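Local coordinates for uncharacterized protein (Nitrosomonas europaea, PDB 6M0Q) that is of unknown function but probably acts as a small partner of hydroxylamine oxidoreductase, being held against other protein chains in a six-chain assembly, at residues B[31-36]-B[74-79]; B[38-43]-B[53-58]; B[45-50]-B[67-72]. All blocks are in the same frame, centred on the assembly; numbering follows the deposited sequence.

Interaction 1 of 3, residues B[31-36]-B[74-79]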
ATOM      1  N   ALA B  31      29.164 -15.777 -21.193  1.00 36.02           N
ATOM      2  CA  ALA B  31      28.294 -16.467 -22.132  1.00 35.63           C
ATOM      3  C   ALA B  31      26.947 -16.710 -21.453  1.00 37.16           C
ATOM      4  O   ALA B  31      26.911 -17.128 -20.286  1.00 37.34           O
ATOM      5  CB  ALA B  31      28.917 -17.785 -22.593  1.00 36.51           C
ATOM      6  N   PRO B  32      25.834 -16.404 -22.105  1.00 36.69           N
ATOM      7  CA  PRO B  32      24.552 -16.484 -21.409  1.00 34.99           C
ATOM      8  C   PRO B  32      24.215 -17.917 -21.042  1.00 33.13           C
ATOM      9  O   PRO B  32      24.587 -18.871 -21.734  1.00 31.69           O
ATOM     10  CB  PRO B  32      23.558 -15.902 -22.419  1.00 36.13           C
ATOM     11  CG  PRO B  32      24.391 -15.005 -23.266  1.00 36.60           C
ATOM     12  CD  PRO B  32      25.692 -15.762 -23.421  1.00 37.95           C
ATOM     13  N   ILE B  33      23.566 -18.060 -19.896  1.00 30.61           N
ATOM     14  CA  ILE B  33      23.014 -19.325 -19.447  1.00 30.24           C
ATOM     15  C   ILE B  33      21.617 -19.004 -18.957  1.00 30.91           C
ATOM     16  O   ILE B  33      21.436 -18.089 -18.144  1.00 31.14           O
ATOM     17  CB  ILE B  33      23.859 -19.986 -18.337  1.00 27.91           C
ATOM     18  CG1 ILE B  33      25.318 -20.142 -18.783  1.00 31.88           C
ATOM     19  CG2 ILE B  33      23.232 -21.336 -17.909  1.00 28.25           C
ATOM     20  CD1 ILE B  33      26.237 -20.732 -17.729  1.00 30.63           C
ATOM     21  N   SER B  34      20.635 -19.716 -19.494  1.00 31.19           N
ATOM     22  CA  SER B  34      19.255 -19.489 -19.125  1.00 31.31           C
ATOM     23  C   SER B  34      19.053 -19.761 -17.640  1.00 26.74           C
ATOM     24  O   SER B  34      19.812 -20.499 -16.993  1.00 25.06           O
ATOM     25  CB  SER B  34      18.337 -20.399 -19.925  1.00 32.40           C
ATOM     26  OG  SER B  34      18.527 -21.727 -19.471  1.00 35.75           O
ATOM     27  N   ALA B  35      17.984 -19.177 -17.112  1.00 23.30           N
ATOM     28  CA  ALA B  35      17.677 -19.369 -15.707  1.00 23.06           C
ATOM     29  C   ALA B  35      17.379 -20.828 -15.405  1.00 22.61           C
ATOM     30  O   ALA B  35      17.798 -21.346 -14.359  1.00 25.43           O
ATOM     31  CB  ALA B  35      16.501 -18.478 -15.301  1.00 22.90           C
ATOM     32  N   LYS B  36      16.652 -21.518 -16.301  1.00 23.00           N
ATOM     33  CA  LYS B  36      16.330 -22.917 -16.014  1.00 26.17           C
ATOM     34  C   LYS B  36      17.590 -23.764 -15.962  1.00 30.61           C
ATOM     35  O   LYS B  36      17.672 -24.723 -15.180  1.00 33.41           O
ATOM     36  CB  LYS B  36      15.360 -23.481 -17.048  1.00 28.91           C
ATOM     37  CG  LYS B  36      15.869 -23.456 -18.469  1.00 31.11           C
ATOM     38  CD  LYS B  36      14.838 -24.060 -19.383  1.00 33.58           C
ATOM     39  CE  LYS B  36      14.745 -25.546 -19.165  1.00 34.39           C
ATOM     40  NZ  LYS B  36      15.988 -26.202 -19.642  1.00 37.85           N
ATOM     41  N   ALA B  74      27.692 -30.535 -18.453  1.00 44.82           N
ATOM     42  CA  ALA B  74      28.310 -30.342 -19.766  1.00 47.11           C
ATOM     43  C   ALA B  74      27.855 -29.033 -20.405  1.00 48.00           C
ATOM     44  O   ALA B  74      28.668 -28.287 -20.965  1.00 50.12           O
ATOM     45  CB  ALA B  74      27.973 -31.513 -20.686  1.00 46.03           C
ATOM     46  N   LEU B  75      26.559 -28.750 -20.335  1.00 46.93           N
ATOM     47  CA  LEU B  75      26.020 -27.536 -20.936  1.00 49.70           C
ATOM     48  C   LEU B  75      26.636 -26.288 -20.310  1.00 47.85           C
ATOM     49  O   LEU B  75      27.022 -25.351 -21.024  1.00 46.96           O
ATOM     50  CB  LEU B  75      24.497 -27.544 -20.792  1.00 52.93           C
ATOM     51  CG  LEU B  75      23.639 -26.345 -21.200  1.00 56.44           C
ATOM     52  CD1 LEU B  75      23.860 -25.950 -22.646  1.00 58.62           C
ATOM     53  CD2 LEU B  75      22.173 -26.691 -20.972  1.00 56.58           C
ATOM     54  N   VAL B  76      26.761 -26.265 -18.979  1.00 46.38           N
ATOM     55  CA  VAL B  76      27.305 -25.083 -18.319  1.00 45.41           C
ATOM     56  C   VAL B  76      28.802 -24.973 -18.565  1.00 46.63           C
ATOM     57  O   VAL B  76      29.314 -23.881 -18.834  1.00 42.64           O
ATOM     58  CB  VAL B  76      26.978 -25.099 -16.817  1.00 42.24           C
ATOM     59  CG1 VAL B  76      27.695 -23.965 -16.109  1.00 41.31           C
ATOM     60  CG2 VAL B  76      25.491 -24.974 -16.620  1.00 38.53           C
ATOM     61  N   GLN B  77      29.527 -26.093 -18.482  1.00 50.62           N
ATOM     62  CA  GLN B  77      30.965 -26.048 -18.735  1.00 56.35           C
ATOM     63  C   GLN B  77      31.266 -25.502 -20.122  1.00 58.80           C
ATOM     64  O   GLN B  77      32.215 -24.730 -20.293  1.00 59.24           O
ATOM     65  CB  GLN B  77      31.595 -27.431 -18.553  1.00 59.43           C
ATOM     66  CG  GLN B  77      31.823 -27.777 -17.085  1.00 64.40           C
ATOM     67  CD  GLN B  77      32.171 -29.249 -16.842  1.00 68.48           C
ATOM     68  OE1 GLN B  77      32.238 -30.060 -17.776  1.00 69.82           O
ATOM     69  NE2 GLN B  77      32.398 -29.594 -15.579  1.00 69.27           N
ATOM     70  N   LYS B  78      30.452 -25.859 -21.123  1.00 60.77           N
ATOM     71  CA  LYS B  78      30.700 -25.344 -22.465  1.00 63.95           C
ATOM     72  C   LYS B  78      30.363 -23.859 -22.571  1.00 60.79           C
ATOM     73  O   LYS B  78      30.944 -23.156 -23.405  1.00 62.99           O
ATOM     74  CB  LYS B  78      29.927 -26.151 -23.507  1.00 70.92           C
ATOM     75  CG  LYS B  78      28.543 -25.635 -23.827  1.00 78.00           C
ATOM     76  CD  LYS B  78      27.829 -26.595 -24.777  1.00 86.38           C
ATOM     77  CE  LYS B  78      26.393 -26.150 -25.061  1.00 90.42           C
ATOM     78  NZ  LYS B  78      25.563 -27.228 -25.687  1.00 91.16           N
ATOM     79  N   ALA B  79      29.445 -23.360 -21.739  1.00 52.24           N
ATOM     80  CA  ALA B  79      29.264 -21.914 -21.648  1.00 47.85           C
ATOM     81  C   ALA B  79      30.442 -21.266 -20.926  1.00 49.67           C
ATOM     82  O   ALA B  79      30.872 -20.164 -21.291  1.00 50.16           O
ATOM     83  CB  ALA B  79      27.947 -21.577 -20.939  1.00 42.72           C
TER

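Interaction 2 of 3, residues B[38-43]-B[53-58]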
ATOM      1  N   MET B  38      20.659 -22.585 -15.070  1.00 29.01           N
ATOM      2  CA  MET B  38      21.274 -22.232 -13.790  1.00 27.48           C
ATOM      3  C   MET B  38      20.634 -23.009 -12.652  1.00 28.60           C
ATOM      4  O   MET B  38      21.328 -23.556 -11.779  1.00 29.45           O
ATOM      5  CB  MET B  38      21.142 -20.728 -13.538  1.00 28.31           C
ATOM      6  CG  MET B  38      22.024 -19.853 -14.417  1.00 34.73           C
ATOM      7  SD  MET B  38      23.783 -20.231 -14.211  1.00 39.95           S
ATOM      8  CE  MET B  38      24.089 -19.711 -12.509  1.00 39.55           C
ATOM      9  N   LEU B  39      19.300 -23.063 -12.648  1.00 25.82           N
ATOM     10  CA  LEU B  39      18.590 -23.828 -11.638  1.00 24.93           C
ATOM     11  C   LEU B  39      19.008 -25.289 -11.669  1.00 28.72           C
ATOM     12  O   LEU B  39      19.346 -25.867 -10.630  1.00 28.95           O
ATOM     13  CB  LEU B  39      17.086 -23.688 -11.845  1.00 21.69           C
ATOM     14  CG  LEU B  39      16.672 -22.334 -11.273  1.00 22.30           C
ATOM     15  CD1 LEU B  39      15.340 -21.937 -11.834  1.00 22.19           C
ATOM     16  CD2 LEU B  39      16.671 -22.403  -9.738  1.00 21.49           C
ATOM     17  N   ASP B  40      18.975 -25.908 -12.853  1.00 28.27           N
ATOM     18  CA  ASP B  40      19.349 -27.316 -12.965  1.00 28.43           C
ATOM     19  C   ASP B  40      20.790 -27.527 -12.545  1.00 30.90           C
ATOM     20  O   ASP B  40      21.113 -28.523 -11.891  1.00 35.33           O
ATOM     21  CB  ASP B  40      19.114 -27.793 -14.394  1.00 30.29           C
ATOM     22  CG  ASP B  40      17.624 -27.765 -14.764  1.00 35.01           C
ATOM     23  OD1 ASP B  40      16.812 -27.549 -13.831  1.00 35.61           O
ATOM     24  OD2 ASP B  40      17.266 -27.959 -15.948  1.00 35.50           O
ATOM     25  N   TYR B  41      21.663 -26.583 -12.893  1.00 29.41           N
ATOM     26  CA  TYR B  41      23.063 -26.665 -12.499  1.00 32.73           C
ATOM     27  C   TYR B  41      23.210 -26.620 -10.977  1.00 33.51           C
ATOM     28  O   TYR B  41      23.900 -27.458 -10.384  1.00 36.22           O
ATOM     29  CB  TYR B  41      23.831 -25.537 -13.182  1.00 34.52           C
ATOM     30  CG  TYR B  41      25.312 -25.615 -12.986  1.00 39.07           C
ATOM     31  CD1 TYR B  41      26.035 -26.723 -13.423  1.00 42.90           C
ATOM     32  CD2 TYR B  41      25.994 -24.582 -12.374  1.00 40.40           C
ATOM     33  CE1 TYR B  41      27.399 -26.801 -13.245  1.00 44.06           C
ATOM     34  CE2 TYR B  41      27.354 -24.647 -12.199  1.00 42.62           C
ATOM     35  CZ  TYR B  41      28.051 -25.749 -12.635  1.00 45.12           C
ATOM     36  OH  TYR B  41      29.408 -25.785 -12.447  1.00 49.92           O
ATOM     37  N   LEU B  42      22.515 -25.684 -10.319  1.00 30.53           N
ATOM     38  CA  LEU B  42      22.528 -25.649  -8.857  1.00 31.29           C
ATOM     39  C   LEU B  42      21.977 -26.936  -8.259  1.00 33.03           C
ATOM     40  O   LEU B  42      22.492 -27.433  -7.252  1.00 38.36           O
ATOM     41  CB  LEU B  42      21.720 -24.463  -8.348  1.00 29.30           C
ATOM     42  CG  LEU B  42      22.298 -23.099  -8.692  1.00 31.11           C
ATOM     43  CD1 LEU B  42      21.242 -22.090  -8.370  1.00 33.53           C
ATOM     44  CD2 LEU B  42      23.552 -22.839  -7.890  1.00 31.56           C
ATOM     45  N   ALA B  43      20.919 -27.479  -8.857  1.00 29.46           N
ATOM     46  CA  ALA B  43      20.328 -28.702  -8.342  1.00 31.68           C
ATOM     47  C   ALA B  43      21.291 -29.868  -8.469  1.00 35.75           C
ATOM     48  O   ALA B  43      21.200 -30.815  -7.690  1.00 37.95           O
ATOM     49  CB  ALA B  43      19.016 -29.010  -9.076  1.00 27.00           C
ATOM     50  N   VAL B  53      17.741 -35.227 -11.363  1.00 33.04           N
ATOM     51  CA  VAL B  53      17.011 -34.324 -10.487  1.00 32.14           C
ATOM     52  C   VAL B  53      15.790 -33.802 -11.224  1.00 31.00           C
ATOM     53  O   VAL B  53      15.690 -33.859 -12.453  1.00 32.53           O
ATOM     54  CB  VAL B  53      17.873 -33.141  -9.990  1.00 30.81           C
ATOM     55  CG1 VAL B  53      19.081 -33.639  -9.196  1.00 32.41           C
ATOM     56  CG2 VAL B  53      18.296 -32.269 -11.170  1.00 27.72           C
ATOM     57  N   LYS B  54      14.844 -33.302 -10.447  1.00 30.66           N
ATOM     58  CA  LYS B  54      13.709 -32.616 -11.027  1.00 29.56           C
ATOM     59  C   LYS B  54      14.130 -31.232 -11.504  1.00 31.93           C
ATOM     60  O   LYS B  54      14.956 -30.556 -10.870  1.00 28.11           O
ATOM     61  CB  LYS B  54      12.584 -32.481 -10.015  1.00 29.77           C
ATOM     62  CG  LYS B  54      11.907 -33.765  -9.673  1.00 32.34           C
ATOM     63  CD  LYS B  54      10.717 -33.415  -8.845  1.00 33.32           C
ATOM     64  CE  LYS B  54      10.471 -34.422  -7.796  1.00 34.17           C
ATOM     65  NZ  LYS B  54       9.509 -33.915  -6.787  1.00 30.55           N
ATOM     66  N   SER B  55      13.565 -30.825 -12.634  1.00 31.45           N
ATOM     67  CA  SER B  55      13.648 -29.438 -13.031  1.00 28.79           C
ATOM     68  C   SER B  55      13.009 -28.580 -11.949  1.00 29.13           C
ATOM     69  O   SER B  55      12.135 -29.033 -11.200  1.00 28.82           O
ATOM     70  CB  SER B  55      12.937 -29.234 -14.365  1.00 26.40           C
ATOM     71  OG  SER B  55      12.848 -27.841 -14.681  1.00 28.40           O
ATOM     72  N   HIS B  56      13.452 -27.331 -11.865  1.00 27.99           N
ATOM     73  CA  HIS B  56      12.783 -26.361 -11.008  1.00 26.83           C
ATOM     74  C   HIS B  56      11.739 -25.551 -11.757  1.00 25.31           C
ATOM     75  O   HIS B  56      11.034 -24.762 -11.128  1.00 24.03           O
ATOM     76  CB  HIS B  56      13.796 -25.403 -10.347  1.00 27.86           C
ATOM     77  CG  HIS B  56      14.495 -25.996  -9.159  1.00 33.96           C
ATOM     78  ND1 HIS B  56      15.464 -26.976  -9.275  1.00 36.44           N
ATOM     79  CD2 HIS B  56      14.351 -25.762  -7.833  1.00 34.18           C
ATOM     80  CE1 HIS B  56      15.887 -27.315  -8.070  1.00 36.68           C
ATOM     81  NE2 HIS B  56      15.237 -26.584  -7.178  1.00 36.09           N
ATOM     82  N   THR B  57      11.599 -25.733 -13.072  1.00 24.23           N
ATOM     83  CA  THR B  57      10.757 -24.823 -13.849  1.00 25.41           C
ATOM     84  C   THR B  57       9.940 -25.485 -14.949  1.00 28.86           C
ATOM     85  O   THR B  57       8.973 -24.868 -15.405  1.00 29.50           O
ATOM     86  CB  THR B  57      11.617 -23.732 -14.496  1.00 23.50           C
ATOM     87  OG1 THR B  57      12.538 -24.369 -15.375  1.00 24.42           O
ATOM     88  CG2 THR B  57      12.414 -22.968 -13.458  1.00 22.56           C
ATOM     89  N   GLU B  58      10.277 -26.697 -15.405  1.00 26.08           N
ATOM     90  CA  GLU B  58       9.708 -27.261 -16.621  1.00 27.69           C
ATOM     91  C   GLU B  58       8.781 -28.416 -16.304  1.00 31.26           C
ATOM     92  O   GLU B  58       9.168 -29.372 -15.610  1.00 30.49           O
ATOM     93  CB  GLU B  58      10.783 -27.754 -17.581  1.00 28.79           C
ATOM     94  CG  GLU B  58      11.872 -26.742 -17.855  1.00 32.68           C
ATOM     95  CD  GLU B  58      11.316 -25.408 -18.317  1.00 36.14           C
ATOM     96  OE1 GLU B  58      11.617 -24.380 -17.662  1.00 36.36           O
ATOM     97  OE2 GLU B  58      10.565 -25.391 -19.325  1.00 37.60           O
TER
HETATM   98  O   HOH W   1      14.691 -27.758 -16.485  1.00 27.22           O
HETATM   99  O   HOH W   2      14.945 -25.699 -13.649  1.00 29.80           O
HETATM  100  O   HOH W   3      16.445 -28.249 -11.290  1.00 35.94           O

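Interaction 3 of 3, residues B[45-50]-B[67-72]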
ATOM      1  N   LYS B  45      24.441 -29.702  -7.902  1.00 55.72           N
ATOM      2  CA  LYS B  45      25.624 -29.420  -7.105  1.00 61.08           C
ATOM      3  C   LYS B  45      25.927 -30.609  -6.201  1.00 63.40           C
ATOM      4  O   LYS B  45      25.060 -31.070  -5.447  1.00 60.76           O
ATOM      5  CB  LYS B  45      25.434 -28.142  -6.283  1.00 62.24           C
ATOM      6  CG  LYS B  45      26.724 -27.629  -5.647  1.00 65.91           C
ATOM      7  CD  LYS B  45      26.586 -26.206  -5.136  1.00 68.75           C
ATOM      8  CE  LYS B  45      27.944 -25.635  -4.738  1.00 71.51           C
ATOM      9  NZ  LYS B  45      27.844 -24.190  -4.363  1.00 71.90           N
ATOM     10  N   ASP B  46      27.159 -31.119  -6.314  1.00 66.03           N
ATOM     11  CA  ASP B  46      27.645 -32.259  -5.530  1.00 68.24           C
ATOM     12  C   ASP B  46      26.879 -33.541  -5.846  1.00 63.51           C
ATOM     13  O   ASP B  46      26.755 -34.429  -4.999  1.00 63.28           O
ATOM     14  CB  ASP B  46      27.605 -31.953  -4.031  1.00 74.08           C
ATOM     15  CG  ASP B  46      28.488 -30.775  -3.666  1.00 80.40           C
ATOM     16  OD1 ASP B  46      29.662 -30.758  -4.101  1.00 83.20           O
ATOM     17  OD2 ASP B  46      28.002 -29.858  -2.965  1.00 81.33           O
ATOM     18  N   LYS B  47      26.369 -33.649  -7.067  1.00 58.81           N
ATOM     19  CA  LYS B  47      25.731 -34.860  -7.551  1.00 53.24           C
ATOM     20  C   LYS B  47      26.657 -35.550  -8.540  1.00 51.62           C
ATOM     21  O   LYS B  47      27.541 -34.931  -9.137  1.00 48.59           O
ATOM     22  CB  LYS B  47      24.386 -34.554  -8.215  1.00 50.30           C
ATOM     23  CG  LYS B  47      23.387 -33.898  -7.299  1.00 49.47           C
ATOM     24  CD  LYS B  47      22.854 -34.890  -6.290  1.00 50.88           C
ATOM     25  CE  LYS B  47      21.723 -34.289  -5.489  1.00 51.96           C
ATOM     26  NZ  LYS B  47      21.356 -35.151  -4.316  1.00 54.33           N
ATOM     27  N   LYS B  48      26.448 -36.847  -8.698  1.00 53.20           N
ATOM     28  CA  LYS B  48      27.151 -37.597  -9.716  1.00 55.59           C
ATOM     29  C   LYS B  48      26.620 -37.216 -11.097  1.00 52.82           C
ATOM     30  O   LYS B  48      25.489 -36.740 -11.227  1.00 49.24           O
ATOM     31  CB  LYS B  48      26.992 -39.095  -9.462  1.00 58.29           C
ATOM     32  CG  LYS B  48      27.747 -39.562  -8.224  1.00 62.34           C
ATOM     33  CD  LYS B  48      27.658 -41.080  -8.041  1.00 66.62           C
ATOM     34  CE  LYS B  48      28.552 -41.566  -6.889  1.00 70.50           C
ATOM     35  NZ  LYS B  48      30.032 -41.298  -7.077  1.00 72.02           N
ATOM     36  N   PRO B  49      27.427 -37.391 -12.147  1.00 52.26           N
ATOM     37  CA  PRO B  49      26.921 -37.099 -13.497  1.00 50.64           C
ATOM     38  C   PRO B  49      25.763 -37.990 -13.896  1.00 49.26           C
ATOM     39  O   PRO B  49      24.996 -37.621 -14.793  1.00 49.64           O
ATOM     40  CB  PRO B  49      28.142 -37.327 -14.397  1.00 52.00           C
ATOM     41  CG  PRO B  49      29.316 -37.255 -13.477  1.00 52.36           C
ATOM     42  CD  PRO B  49      28.841 -37.801 -12.170  1.00 51.87           C
ATOM     43  N   THR B  50      25.599 -39.145 -13.257  1.00 48.01           N
ATOM     44  CA  THR B  50      24.486 -40.018 -13.589  1.00 45.05           C
ATOM     45  C   THR B  50      23.228 -39.711 -12.793  1.00 42.25           C
ATOM     46  O   THR B  50      22.161 -40.207 -13.157  1.00 40.02           O
ATOM     47  CB  THR B  50      24.881 -41.488 -13.376  1.00 47.57           C
ATOM     48  OG1 THR B  50      25.409 -41.650 -12.052  1.00 48.96           O
ATOM     49  CG2 THR B  50      25.928 -41.897 -14.398  1.00 47.92           C
ATOM     50  N   VAL B  67      16.058 -34.070 -15.159  1.00 31.47           N
ATOM     51  CA  VAL B  67      17.283 -33.607 -15.785  1.00 32.60           C
ATOM     52  C   VAL B  67      18.410 -34.514 -15.323  1.00 34.88           C
ATOM     53  O   VAL B  67      18.509 -34.814 -14.128  1.00 33.15           O
ATOM     54  CB  VAL B  67      17.557 -32.139 -15.418  1.00 35.07           C
ATOM     55  CG1 VAL B  67      18.951 -31.724 -15.829  1.00 36.49           C
ATOM     56  CG2 VAL B  67      16.495 -31.252 -16.074  1.00 36.66           C
ATOM     57  N   LYS B  68      19.248 -34.957 -16.261  1.00 38.69           N
ATOM     58  CA  LYS B  68      20.427 -35.731 -15.900  1.00 41.52           C
ATOM     59  C   LYS B  68      21.575 -34.767 -15.623  1.00 42.42           C
ATOM     60  O   LYS B  68      21.908 -33.929 -16.471  1.00 41.62           O
ATOM     61  CB  LYS B  68      20.820 -36.724 -16.995  1.00 45.47           C
ATOM     62  CG  LYS B  68      22.006 -37.616 -16.573  1.00 50.55           C
ATOM     63  CD  LYS B  68      22.344 -38.711 -17.593  1.00 56.76           C
ATOM     64  CE  LYS B  68      23.261 -38.175 -18.701  1.00 61.65           C
ATOM     65  NZ  LYS B  68      23.779 -39.256 -19.596  1.00 63.54           N
ATOM     66  N   CYS B  69      22.184 -34.903 -14.442  1.00 39.18           N
ATOM     67  CA  CYS B  69      23.171 -33.924 -14.002  1.00 40.95           C
ATOM     68  C   CYS B  69      24.367 -33.855 -14.935  1.00 41.62           C
ATOM     69  O   CYS B  69      24.947 -32.778 -15.104  1.00 41.07           O
ATOM     70  CB  CYS B  69      23.615 -34.232 -12.580  1.00 44.86           C
ATOM     71  SG  CYS B  69      22.312 -33.784 -11.417  1.00 47.55           S
ATOM     72  N   GLY B  70      24.748 -34.979 -15.546  1.00 43.70           N
ATOM     73  CA  GLY B  70      25.827 -34.953 -16.519  1.00 44.65           C
ATOM     74  C   GLY B  70      25.555 -33.999 -17.666  1.00 46.05           C
ATOM     75  O   GLY B  70      26.449 -33.269 -18.099  1.00 45.03           O
ATOM     76  N   ASP B  71      24.308 -33.959 -18.149  1.00 47.64           N
ATOM     77  CA  ASP B  71      23.993 -33.103 -19.290  1.00 47.35           C
ATOM     78  C   ASP B  71      24.064 -31.626 -18.921  1.00 45.26           C
ATOM     79  O   ASP B  71      24.652 -30.822 -19.655  1.00 44.22           O
ATOM     80  CB  ASP B  71      22.614 -33.437 -19.848  1.00 50.66           C
ATOM     81  CG  ASP B  71      22.485 -34.892 -20.262  1.00 56.41           C
ATOM     82  OD1 ASP B  71      21.391 -35.460 -20.060  1.00 59.80           O
ATOM     83  OD2 ASP B  71      23.473 -35.472 -20.767  1.00 59.57           O
ATOM     84  N   ILE B  72      23.453 -31.239 -17.799  1.00 41.18           N
ATOM     85  CA  ILE B  72      23.474 -29.826 -17.441  1.00 41.53           C
ATOM     86  C   ILE B  72      24.901 -29.377 -17.137  1.00 40.28           C
ATOM     87  O   ILE B  72      25.315 -28.278 -17.525  1.00 38.99           O
ATOM     88  CB  ILE B  72      22.499 -29.523 -16.279  1.00 41.13           C
ATOM     89  CG1 ILE B  72      22.488 -28.022 -15.983  1.00 40.71           C
ATOM     90  CG2 ILE B  72      22.858 -30.287 -15.021  1.00 42.25           C
ATOM     91  CD1 ILE B  72      22.151 -27.194 -17.187  1.00 40.76           C
TER

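Interaction 1 of 3, residues B[31-36]-B[74-79]
Ile33 and Ala79 meet through aliphatic carbons alone, with Val76 and Ala31 completing a small apolar contact between an irregular N-terminal segment and the helix 69-83. The side chain of Ile33 carries most of it. Its CB starts on the side facing the helix and splits into two branches. Ile33 CG2 packs on Met38 SD of the helix 35-43, 3.9 Å away. CG1 goes across: it lies anti to the carbonyl carbon (chi1 -55°), which brings it to 3.7 Å from Ala79 CB. The chain then stays extended (chi2 178°), and CD1 reaches past Ala79 CB, again at 3.7 Å, to end 3.9 Å from Val76 CG1. The Ile33 and Val76 side chains cross at about a right angle; CD1 meets CG1 of the valine, whose other methyl, CG2, packs on Tyr41 CD1. The methyl of Ala79 thus sits against the last two carbons of the isoleucine, one helical turn on from Val76. Nearer the N terminus, Ala31 CB lies 3.3 Å from Ala79 O and 4.2 Å from Ala79 CB. That carbonyl is bonded to Ser83 OG, which is also hydrogen-bonded to Ala31 N; one hydroxyl therefore ties the segment to the next turn of the helix. No direct hydrogen bond joins residues 31-36 to 74-79. Ser34 N-caps the helix 35-43, its OG bonded to Asp37 N, while Ile33 N and Ala35 N are bonded to an acidic and a polar side chain of another protein chain. The contact is buried: residues 31-33, still irregular, lie against the helix 69-83 just before the helix 35-43 begins; Met38 and Tyr41 of that helix touch Ile33 and Val76, placing the contact at the junction of the two helices, apart from the sheet.

Interaction 2 of 3, residues B[38-43]-B[53-58]
Leu39 and His56 both hold CG anti to the carbonyl carbon (chi1 -79° in each), and their side chains cross obliquely, CB to CB at 4.0 Å. Leu39 CD1 goes on to Thr57 CG2 at 3.5 Å. One turn later Ala43 CB touches the edge of the imidazole, 3.7 Å from His56 CE1, and packs on Val53 CG2. Asp40 makes no direct bond to residues 53-58; three waters join them. Two donate to its OD1: one also accepts from His56 N, the other donates to Lys54 O and is bonded to His56 ND1 at 2.6 Å, in the ring plane, which would help fix the ring's rotation. The third donates to OD2 and is bonded to Ser55 OG. The strand 52-55 belongs to the antiparallel sheet, and the chain then turns a corner at 56 and 57, built on an ST turn and ST motif: Ser55 OG, anti to its own N, accepts from Thr57 N at 2.9 Å (170°) and from Glu58 N. An alanine at Ser55 would probably leave both amides without their acceptor and the water on Asp40 OD2 without its link to the strand, freeing the corner to shift. His56 and Thr57 also pack on other protein chains.

Interaction 3 of 3, residues B[45-50]-B[67-72]
Pro49 and Gly70 bring their CA atoms to 3.9 Å, and the single hydrogen bond across the contact runs from Gly70 N to Pro49 O, 2.8 Å long, bent at the hydrogen (132°), with the donor tilted 17° from the carbonyl plane. The site is the start of the helix 69-83, straight after the strand 63-68, where Lys68 holds the N-cap position; the loop 45-50 lies against this first turn beside the disulfide that joins Cys69 to Cys44. Loop and helix are thus held together twice, by a covalent link just before the loop and by a backbone bond to an amide at the helix start. Cys69 also packs on the loop: its CB is 3.4 Å from Lys48 O, and its SG, anti to the carbonyl carbon (chi1 -74°), lies 3.9 Å from Lys47 CB, while the rest of that lysine leads away. Pro49 CB comes within 3.9 Å of Gly70 CA. A side chain at Gly70 would be hard to fit, since a CB there would clash with Pro49 O. Backbone bonds of Asp51 to Cys69 and of Val53 to Val67 continue the attachment towards the sheet, and Asp51 OD1 also takes the N-H of Lys48. Most of the contact lies at the surface, and no other protein chain touches it. Pro49 O has a second neighbour: Lys68 CG, anti to its own backbone N, lies 3.5 Å away, and beyond it the bent lysine chain carries NZ to a long salt bridge with Asp71 OD2, 4.0 Å.

From the N terminus, the chain passes through 31-36 into the helix 35-43, and interaction 1 closes the widest loop, returning only when the helix 69-83 arrives at 74-79. Interactions 2 and 3 both fall within that span. Interaction 2 closes a short loop from the helix 35-43 to the strand 52-55; interaction 3 starts inside this loop, at 45-50, and ends beyond it at 67-72, so the two cross. They meet in the sheet, where 52-55 pairs with 63-68, and at Asp40, which packs on Val67 and Ile72. Interactions 1 and 2 share the helix 35-43, touching through Lys36 with Thr57 and Glu58. Together they tie both helices, the loop and the sheet into one unit.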